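Local coordinates for ketol-acid reductoisomerase (NAD(+)) (uncultured archaeon GZfos26G2, PDB 4XDY), which uses NADH and magnesium to isomerise (S)-2-acetolactate and reduce it to (R)-2,3-dihydroxy-isovalerate in branched-chain amino acid biosynthesis, at residues M22-Q27 against E59-D64; D29-C34 against V80-L85. All coordinates share one frame; numbering follows the deposited sequence.

Interaction 1 (M22-Q27 against E59-D64); sequences MGYGAQ and EKAKED. With NAI (1,4-dihydronicotinamide adenine dinucleotide), chain E.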
loop_
_atom_site.group_PDB
_atom_site.type_symbol
_atom_site.label_atom_id
_atom_site.label_comp_id
_atom_site.label_asym_id
_atom_site.label_seq_id
_atom_site.Cartn_x
_atom_site.Cartn_y
_atom_site.Cartn_z
ATOM N N MET A 22 22.765 -17.644 -8.179
ATOM C CA MET A 22 22.139 -18.942 -8.042
ATOM C C MET A 22 20.627 -18.783 -7.797
ATOM O O MET A 22 20.225 -18.304 -6.758
ATOM C CB MET A 22 22.758 -19.736 -6.934
ATOM C CG MET A 22 24.305 -19.732 -6.883
ATOM S SD MET A 22 24.934 -20.343 -8.464
ATOM C CE MET A 22 26.562 -20.840 -7.917
ATOM N N GLY A 23 19.820 -19.302 -8.703
ATOM C CA GLY A 23 18.360 -19.104 -8.673
ATOM C C GLY A 23 17.873 -17.920 -9.392
ATOM O O GLY A 23 18.138 -16.801 -8.977
ATOM N N TYR A 24 17.092 -18.092 -10.457
ATOM C CA TYR A 24 16.557 -17.006 -11.185
ATOM C C TYR A 24 15.078 -16.839 -10.921
ATOM O O TYR A 24 14.312 -16.881 -11.871
ATOM C CB TYR A 24 16.795 -17.228 -12.722
ATOM C CG TYR A 24 16.664 -16.078 -13.657
ATOM C CD1 TYR A 24 17.659 -15.125 -13.785
ATOM C CD2 TYR A 24 15.583 -15.976 -14.523
ATOM C CE1 TYR A 24 17.570 -14.074 -14.661
ATOM C CE2 TYR A 24 15.473 -14.918 -15.428
ATOM C CZ TYR A 24 16.505 -13.975 -15.531
ATOM O OH TYR A 24 16.445 -12.897 -16.374
ATOM N N GLY A 25 14.682 -16.551 -9.670
ATOM C CA GLY A 25 13.302 -16.342 -9.271
ATOM C C GLY A 25 13.089 -14.876 -8.942
ATOM O O GLY A 25 13.621 -14.005 -9.622
ATOM N N ALA A 26 12.265 -14.563 -7.941
ATOM C CA ALA A 26 11.842 -13.138 -7.781
ATOM C C ALA A 26 13.093 -12.262 -7.615
ATOM O O ALA A 26 13.224 -11.217 -8.271
ATOM C CB ALA A 26 10.968 -13.013 -6.532
ATOM N N GLN A 27 13.982 -12.668 -6.715
ATOM C CA GLN A 27 15.197 -11.906 -6.452
ATOM C C GLN A 27 16.310 -12.124 -7.520
ATOM O O GLN A 27 16.934 -11.160 -7.930
ATOM C CB GLN A 27 15.721 -12.170 -5.053
ATOM C CG GLN A 27 14.918 -11.454 -3.944
ATOM C CD GLN A 27 14.865 -9.941 -4.055
ATOM O OE1 GLN A 27 13.856 -9.301 -3.685
ATOM N NE2 GLN A 27 15.911 -9.372 -4.538
ATOM N N GLU A 59 14.827 -21.619 -18.470
ATOM C CA GLU A 59 14.484 -21.172 -19.808
ATOM C C GLU A 59 14.424 -19.675 -19.836
ATOM O O GLU A 59 14.889 -19.001 -20.794
ATOM C CB GLU A 59 13.093 -21.754 -20.207
ATOM C CG GLU A 59 12.979 -23.279 -20.150
ATOM C CD GLU A 59 14.011 -24.001 -21.044
ATOM O OE1 GLU A 59 14.576 -23.398 -21.996
ATOM O OE2 GLU A 59 14.278 -25.191 -20.783
ATOM N N LYS A 60 13.847 -19.092 -18.775
ATOM C CA LYS A 60 13.649 -17.673 -18.828
ATOM C C LYS A 60 15.002 -16.962 -18.836
ATOM O O LYS A 60 15.180 -15.978 -19.550
ATOM C CB LYS A 60 12.753 -17.148 -17.688
ATOM C CG LYS A 60 12.453 -15.648 -17.838
ATOM C CD LYS A 60 11.507 -15.163 -16.701
ATOM C CE LYS A 60 11.022 -13.729 -16.873
ATOM N NZ LYS A 60 12.147 -12.751 -16.809
ATOM N N ALA A 61 15.915 -17.411 -17.981
ATOM C CA ALA A 61 17.250 -16.808 -17.918
ATOM C C ALA A 61 17.999 -16.927 -19.273
ATOM O O ALA A 61 18.698 -15.983 -19.660
ATOM C CB ALA A 61 18.066 -17.471 -16.823
ATOM N N LYS A 62 17.828 -18.057 -19.986
ATOM C CA LYS A 62 18.402 -18.206 -21.406
ATOM C C LYS A 62 17.832 -17.166 -22.358
ATOM O O LYS A 62 18.556 -16.376 -22.978
ATOM C CB LYS A 62 18.159 -19.605 -21.923
ATOM C CG LYS A 62 19.039 -20.672 -21.327
ATOM C CD LYS A 62 19.222 -21.814 -22.324
ATOM C CE LYS A 62 20.147 -22.888 -21.769
ATOM N NZ LYS A 62 21.594 -22.480 -21.718
ATOM N N GLU A 63 16.512 -17.057 -22.316
ATOM C CA GLU A 63 15.729 -16.107 -23.053
ATOM C C GLU A 63 16.036 -14.666 -22.765
ATOM O O GLU A 63 15.948 -13.829 -23.655
ATOM C CB GLU A 63 14.311 -16.439 -22.690
ATOM C CG GLU A 63 13.240 -15.807 -23.515
ATOM C CD GLU A 63 11.935 -16.471 -23.173
ATOM O OE1 GLU A 63 11.853 -17.726 -23.283
ATOM O OE2 GLU A 63 11.028 -15.739 -22.740
ATOM N N ASP A 64 16.414 -14.349 -21.515
ATOM C CA ASP A 64 16.707 -12.972 -21.113
ATOM C C ASP A 64 18.172 -12.629 -21.426
ATOM O O ASP A 64 18.653 -11.528 -21.093
ATOM C CB ASP A 64 16.389 -12.821 -19.588
ATOM C CG ASP A 64 14.920 -12.881 -19.288
ATOM O OD1 ASP A 64 14.124 -12.704 -20.250
ATOM O OD2 ASP A 64 14.506 -13.056 -18.097
HETATM P PA NAI E . 12.508 -18.265 -5.382
HETATM O O1A NAI E . 11.519 -19.026 -4.486
HETATM O O2A NAI E . 12.010 -17.310 -6.376
HETATM O O5B NAI E . 13.520 -19.390 -5.939
HETATM C C5B NAI E . 14.528 -19.033 -6.927
HETATM C C4B NAI E . 14.613 -20.180 -7.980
HETATM O O4B NAI E . 15.135 -21.299 -7.272
HETATM C C3B NAI E . 13.295 -20.692 -8.619
HETATM O O3B NAI E . 12.901 -19.748 -9.615
HETATM C C2B NAI E . 13.694 -22.068 -9.110
HETATM O O2B NAI E . 14.223 -21.937 -10.432
HETATM C C1B NAI E . 14.809 -22.444 -8.101
HETATM N N9A NAI E . 14.380 -23.520 -7.225
HETATM C C8A NAI E . 13.142 -23.539 -6.572
HETATM N N7A NAI E . 13.049 -24.652 -5.856
HETATM C C5A NAI E . 14.192 -25.355 -6.070
HETATM C C6A NAI E . 14.702 -26.642 -5.637
HETATM N N6A NAI E . 13.996 -27.445 -4.828
HETATM N N1A NAI E . 15.948 -27.038 -6.012
HETATM C C2A NAI E . 16.685 -26.275 -6.845
HETATM N N3A NAI E . 16.312 -25.090 -7.298
HETATM C C4A NAI E . 15.069 -24.590 -6.955
HETATM O O3 NAI E . 13.558 -17.462 -4.329
HETATM P PN NAI E . 13.302 -15.896 -3.826
HETATM O O1N NAI E . 11.914 -15.759 -3.235
HETATM O O2N NAI E . 13.693 -15.043 -4.958
HETATM O O5D NAI E . 14.280 -15.961 -2.584
HETATM C C5D NAI E . 15.726 -15.883 -2.820
HETATM C C4D NAI E . 16.476 -15.340 -1.551
HETATM O O4D NAI E . 16.102 -13.948 -1.516
HETATM C C3D NAI E . 16.029 -15.905 -0.217
HETATM O O3D NAI E . 17.137 -15.958 0.689
HETATM C C2D NAI E . 14.967 -14.918 0.323
HETATM O O2D NAI E . 14.754 -14.917 1.733
HETATM C C1D NAI E . 15.545 -13.614 -0.188
HETATM N N1N NAI E . 14.653 -12.466 -0.383
HETATM C C2N NAI E . 13.577 -12.615 -1.184
HETATM C C3N NAI E . 12.739 -11.583 -1.421
HETATM C C7N NAI E . 11.671 -11.750 -2.357
HETATM O O7N NAI E . 11.132 -12.840 -2.723
HETATM N N7N NAI E . 11.410 -10.662 -3.038
HETATM C C4N NAI E . 13.036 -10.305 -0.808
HETATM C C5N NAI E . 14.304 -10.164 -0.160
HETATM C C6N NAI E . 15.055 -11.276 0.055
#
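Y24 lays its ring on A61 and ends at D64. The methyl CB of A61 sits over one ring face, 3.6 Å from the centroid of the Y24 ring and 9° off its normal, a CH-pi contact. The ring can lie there because CG of Y24 is anti to the backbone N (chi1 -163°), which sends it from the loop to helix 56-63. K60 comes at the ring edge instead, near its plane, with K60 CG 3.9 Å from Y24 CE2. At the far end, Y24 OH donates to D64 OD2 over 2.6 Å. The ring and the carboxylate are turned 49° against each other. D64 OD2 takes this bond on its anti lone pair and receives K60 NZ, at 2.7 Å, on its syn lone pair in a salt bridge. K60 NZ forms another to D29, and Y24 OH is also hydrogen-bonded to N33 ND2, both on helix 26-37.

The other side of the 22-27 segment serves the cofactor. This is the glycine-rich turn of the Rossmann fold, and it binds NADH. A26 N and Q27 N donate hydrogen bonds to diphosphate oxygens, NAI O2A at 3.2 Å and NAI O2N at 3.0 Å respectively. A CB at G25 would clash with NAI O2A. The oxygen D64 OD2 is thus gripped by a phenol and an ammonium group together, which would probably stabilise its negative charge.

Interaction 2 (D29-C34 against V80-L85); sequences DAQANC and VVHILL. With NAI (1,4-dihydronicotinamide adenine dinucleotide), chain E.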
loop_
_atom_site.group_PDB
_atom_site.type_symbol
_atom_site.label_atom_id
_atom_site.label_comp_id
_atom_site.label_asym_id
_atom_site.label_seq_id
_atom_site.Cartn_x
_atom_site.Cartn_y
_atom_site.Cartn_z
ATOM N N ASP A 29 16.139 -12.992 -10.659
ATOM C CA ASP A 29 15.749 -12.331 -11.910
ATOM C C ASP A 29 15.965 -10.796 -11.800
ATOM O O ASP A 29 16.723 -10.168 -12.607
ATOM C CB ASP A 29 14.329 -12.782 -12.328
ATOM C CG ASP A 29 13.880 -12.264 -13.685
ATOM O OD1 ASP A 29 14.382 -11.228 -14.218
ATOM O OD2 ASP A 29 12.916 -12.830 -14.233
ATOM N N ALA A 30 15.426 -10.181 -10.737
ATOM C CA ALA A 30 15.616 -8.747 -10.541
ATOM C C ALA A 30 17.080 -8.390 -10.404
ATOM O O ALA A 30 17.546 -7.438 -11.075
ATOM C CB ALA A 30 14.876 -8.298 -9.293
ATOM N N GLN A 31 17.779 -9.090 -9.528
ATOM C CA GLN A 31 19.152 -8.705 -9.184
ATOM C C GLN A 31 20.096 -8.935 -10.401
ATOM O O GLN A 31 20.932 -8.074 -10.731
ATOM C CB GLN A 31 19.682 -9.365 -7.959
ATOM C CG GLN A 31 18.903 -8.897 -6.729
ATOM C CD GLN A 31 19.510 -9.290 -5.381
ATOM O OE1 GLN A 31 18.806 -9.631 -4.414
ATOM N NE2 GLN A 31 20.767 -9.315 -5.334
ATOM N N ALA A 32 19.976 -10.079 -11.003
ATOM C CA ALA A 32 20.747 -10.364 -12.216
ATOM C C ALA A 32 20.599 -9.318 -13.323
ATOM O O ALA A 32 21.599 -8.896 -13.938
ATOM C CB ALA A 32 20.464 -11.788 -12.706
ATOM N N ASN A 33 19.382 -8.880 -13.585
ATOM C CA ASN A 33 19.154 -7.924 -14.610
ATOM C C ASN A 33 19.580 -6.539 -14.241
ATOM O O ASN A 33 20.039 -5.797 -15.098
ATOM C CB ASN A 33 17.709 -7.942 -15.044
ATOM C CG ASN A 33 17.414 -9.121 -15.976
ATOM O OD1 ASN A 33 17.790 -9.074 -17.150
ATOM N ND2 ASN A 33 16.855 -10.227 -15.442
ATOM N N CYS A 34 19.479 -6.156 -12.957
ATOM C CA CYS A 34 19.975 -4.840 -12.568
ATOM C C CYS A 34 21.517 -4.811 -12.666
ATOM O O CYS A 34 22.086 -3.800 -13.106
ATOM C CB CYS A 34 19.481 -4.445 -11.150
ATOM S SG CYS A 34 17.675 -4.249 -11.088
ATOM N N VAL A 80 31.924 -13.984 -6.978
ATOM C CA VAL A 80 30.866 -13.856 -5.963
ATOM C C VAL A 80 29.832 -14.922 -6.277
ATOM O O VAL A 80 29.369 -15.006 -7.387
ATOM C CB VAL A 80 30.213 -12.452 -5.945
ATOM C CG1 VAL A 80 29.167 -12.380 -4.818
ATOM C CG2 VAL A 80 31.268 -11.391 -5.705
ATOM N N VAL A 81 29.543 -15.759 -5.283
ATOM C CA VAL A 81 28.541 -16.819 -5.449
ATOM C C VAL A 81 27.311 -16.380 -4.620
ATOM O O VAL A 81 27.377 -16.383 -3.413
ATOM C CB VAL A 81 29.056 -18.154 -4.968
ATOM C CG1 VAL A 81 27.967 -19.233 -5.033
ATOM C CG2 VAL A 81 30.242 -18.617 -5.837
ATOM N N HIS A 82 26.307 -15.891 -5.329
ATOM C CA HIS A 82 25.237 -15.143 -4.676
ATOM C C HIS A 82 23.983 -16.027 -4.678
ATOM O O HIS A 82 23.412 -16.286 -5.756
ATOM C CB HIS A 82 25.017 -13.877 -5.444
ATOM C CG HIS A 82 23.988 -12.959 -4.866
ATOM N ND1 HIS A 82 23.615 -12.996 -3.550
ATOM C CD2 HIS A 82 23.297 -11.933 -5.412
ATOM C CE1 HIS A 82 22.738 -12.040 -3.309
ATOM N NE2 HIS A 82 22.513 -11.398 -4.419
ATOM N N ILE A 83 23.615 -16.476 -3.488
ATOM C CA ILE A 83 22.607 -17.542 -3.288
ATOM C C ILE A 83 21.237 -16.872 -3.232
ATOM O O ILE A 83 20.910 -16.242 -2.233
ATOM C CB ILE A 83 22.943 -18.408 -2.097
ATOM C CG1 ILE A 83 24.248 -19.196 -2.386
ATOM C CG2 ILE A 83 21.842 -19.455 -1.863
ATOM C CD1 ILE A 83 24.783 -19.960 -1.233
ATOM N N LEU A 84 20.490 -17.000 -4.333
ATOM C CA LEU A 84 19.113 -16.475 -4.423
ATOM C C LEU A 84 18.106 -17.615 -4.723
ATOM O O LEU A 84 17.142 -17.429 -5.412
ATOM C CB LEU A 84 19.021 -15.308 -5.377
ATOM C CG LEU A 84 19.795 -14.045 -5.010
ATOM C CD1 LEU A 84 19.735 -12.966 -6.072
ATOM C CD2 LEU A 84 19.348 -13.503 -3.655
ATOM N N LEU A 85 18.380 -18.749 -4.082
ATOM C CA LEU A 85 17.506 -19.858 -4.039
ATOM C C LEU A 85 16.558 -19.717 -2.823
ATOM O O LEU A 85 16.876 -19.054 -1.864
ATOM C CB LEU A 85 18.328 -21.131 -3.924
ATOM C CG LEU A 85 19.199 -21.472 -5.131
ATOM C CD1 LEU A 85 20.305 -22.437 -4.750
ATOM C CD2 LEU A 85 18.391 -22.055 -6.248
HETATM P PA NAI E . 12.508 -18.265 -5.382
HETATM O O1A NAI E . 11.519 -19.026 -4.486
HETATM O O2A NAI E . 12.010 -17.310 -6.376
HETATM O O5B NAI E . 13.520 -19.390 -5.939
HETATM C C5B NAI E . 14.528 -19.033 -6.927
HETATM C C4B NAI E . 14.613 -20.180 -7.980
HETATM O O4B NAI E . 15.135 -21.299 -7.272
HETATM C C3B NAI E . 13.295 -20.692 -8.619
HETATM O O3B NAI E . 12.901 -19.748 -9.615
HETATM C C2B NAI E . 13.694 -22.068 -9.110
HETATM O O2B NAI E . 14.223 -21.937 -10.432
HETATM C C1B NAI E . 14.809 -22.444 -8.101
HETATM N N9A NAI E . 14.380 -23.520 -7.225
HETATM C C8A NAI E . 13.142 -23.539 -6.572
HETATM N N7A NAI E . 13.049 -24.652 -5.856
HETATM C C5A NAI E . 14.192 -25.355 -6.070
HETATM C C6A NAI E . 14.702 -26.642 -5.637
HETATM N N6A NAI E . 13.996 -27.445 -4.828
HETATM N N1A NAI E . 15.948 -27.038 -6.012
HETATM C C2A NAI E . 16.685 -26.275 -6.845
HETATM N N3A NAI E . 16.312 -25.090 -7.298
HETATM C C4A NAI E . 15.069 -24.590 -6.955
HETATM O O3 NAI E . 13.558 -17.462 -4.329
HETATM P PN NAI E . 13.302 -15.896 -3.826
HETATM O O1N NAI E . 11.914 -15.759 -3.235
HETATM O O2N NAI E . 13.693 -15.043 -4.958
HETATM O O5D NAI E . 14.280 -15.961 -2.584
HETATM C C5D NAI E . 15.726 -15.883 -2.820
HETATM C C4D NAI E . 16.476 -15.340 -1.551
HETATM O O4D NAI E . 16.102 -13.948 -1.516
HETATM C C3D NAI E . 16.029 -15.905 -0.217
HETATM O O3D NAI E . 17.137 -15.958 0.689
HETATM C C2D NAI E . 14.967 -14.918 0.323
HETATM O O2D NAI E . 14.754 -14.917 1.733
HETATM C C1D NAI E . 15.545 -13.614 -0.188
HETATM N N1N NAI E . 14.653 -12.466 -0.383
HETATM C C2N NAI E . 13.577 -12.615 -1.184
HETATM C C3N NAI E . 12.739 -11.583 -1.421
HETATM C C7N NAI E . 11.671 -11.750 -2.357
HETATM O O7N NAI E . 11.132 -12.840 -2.723
HETATM N N7N NAI E . 11.410 -10.662 -3.038
HETATM C C4N NAI E . 13.036 -10.305 -0.808
HETATM C C5N NAI E . 14.304 -10.164 -0.160
HETATM C C6N NAI E . 15.055 -11.276 0.055
#
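Q31 reaches from helix 26-37 to H82 and L84 at the end of strand 80-83. Both elements belong to the Rossmann fold of the N-terminal domain, where this helix packs over the parallel part of the sheet. The side chain of Q31 starts with CG anti to the carbonyl carbon (chi1 -66°) and runs extended beyond it, towards the strand. Its CB lies 4.1 Å from L84 CD1. Further out, Q31 CD comes to 3.7 Å from the same methyl, L84 CD1. The tip then splits. Q31 OE1 lies near both methyls of L84, but its polar partner is the hydroxyl of S111, with a weak bond from Q27 as well. Q31 NE2 turns to the histidine and gives a weak hydrogen bond to H82 NE2, 2.9 Å long and bent to 123° at the hydrogen. It approaches the imidazole at the edge, in the ring plane, although the amide and ring planes stand 49° apart.

L84 covers a face of H82. Its CG lies 3.8 Å above the plane of the H82 ring, over the centre, while CD1 faces Q31. With an alanine at Q31 the amide is gone, which would probably leave H82 NE2 without this donor, S111 OG without this acceptor and a gap beside L84 CD1. All three touching residues are buried.

The same strand end meets the cofactor. The backbone L84 O comes within 3.3 Å of NAI C5D. L85 CD2 lies by the adenosine ribose, 3.5 Å from NAI O4B.

From the N terminus, the chain leaves strand 18-22 through the glycine-rich turn within 22-27 and enters helix 26-37, which carries segment 29-34. It then runs through strands 41-50 and 53-54 to helix 56-63. There interaction 1 closes a loop of 31 residues. After strand 67-70 and helix 71-77 it reaches strand 80-83, and interaction 2 closes a second loop of 45 residues. The two loops cross, because their segments alternate along the chain. The contacts also meet directly: a probable hydrogen bond from L84 N to M22 O joins the ends of neighbouring parallel strands. Together they tie helix 26-37 and the turn before it to helix 56-63 and to strand 80-83, with NADH touching both.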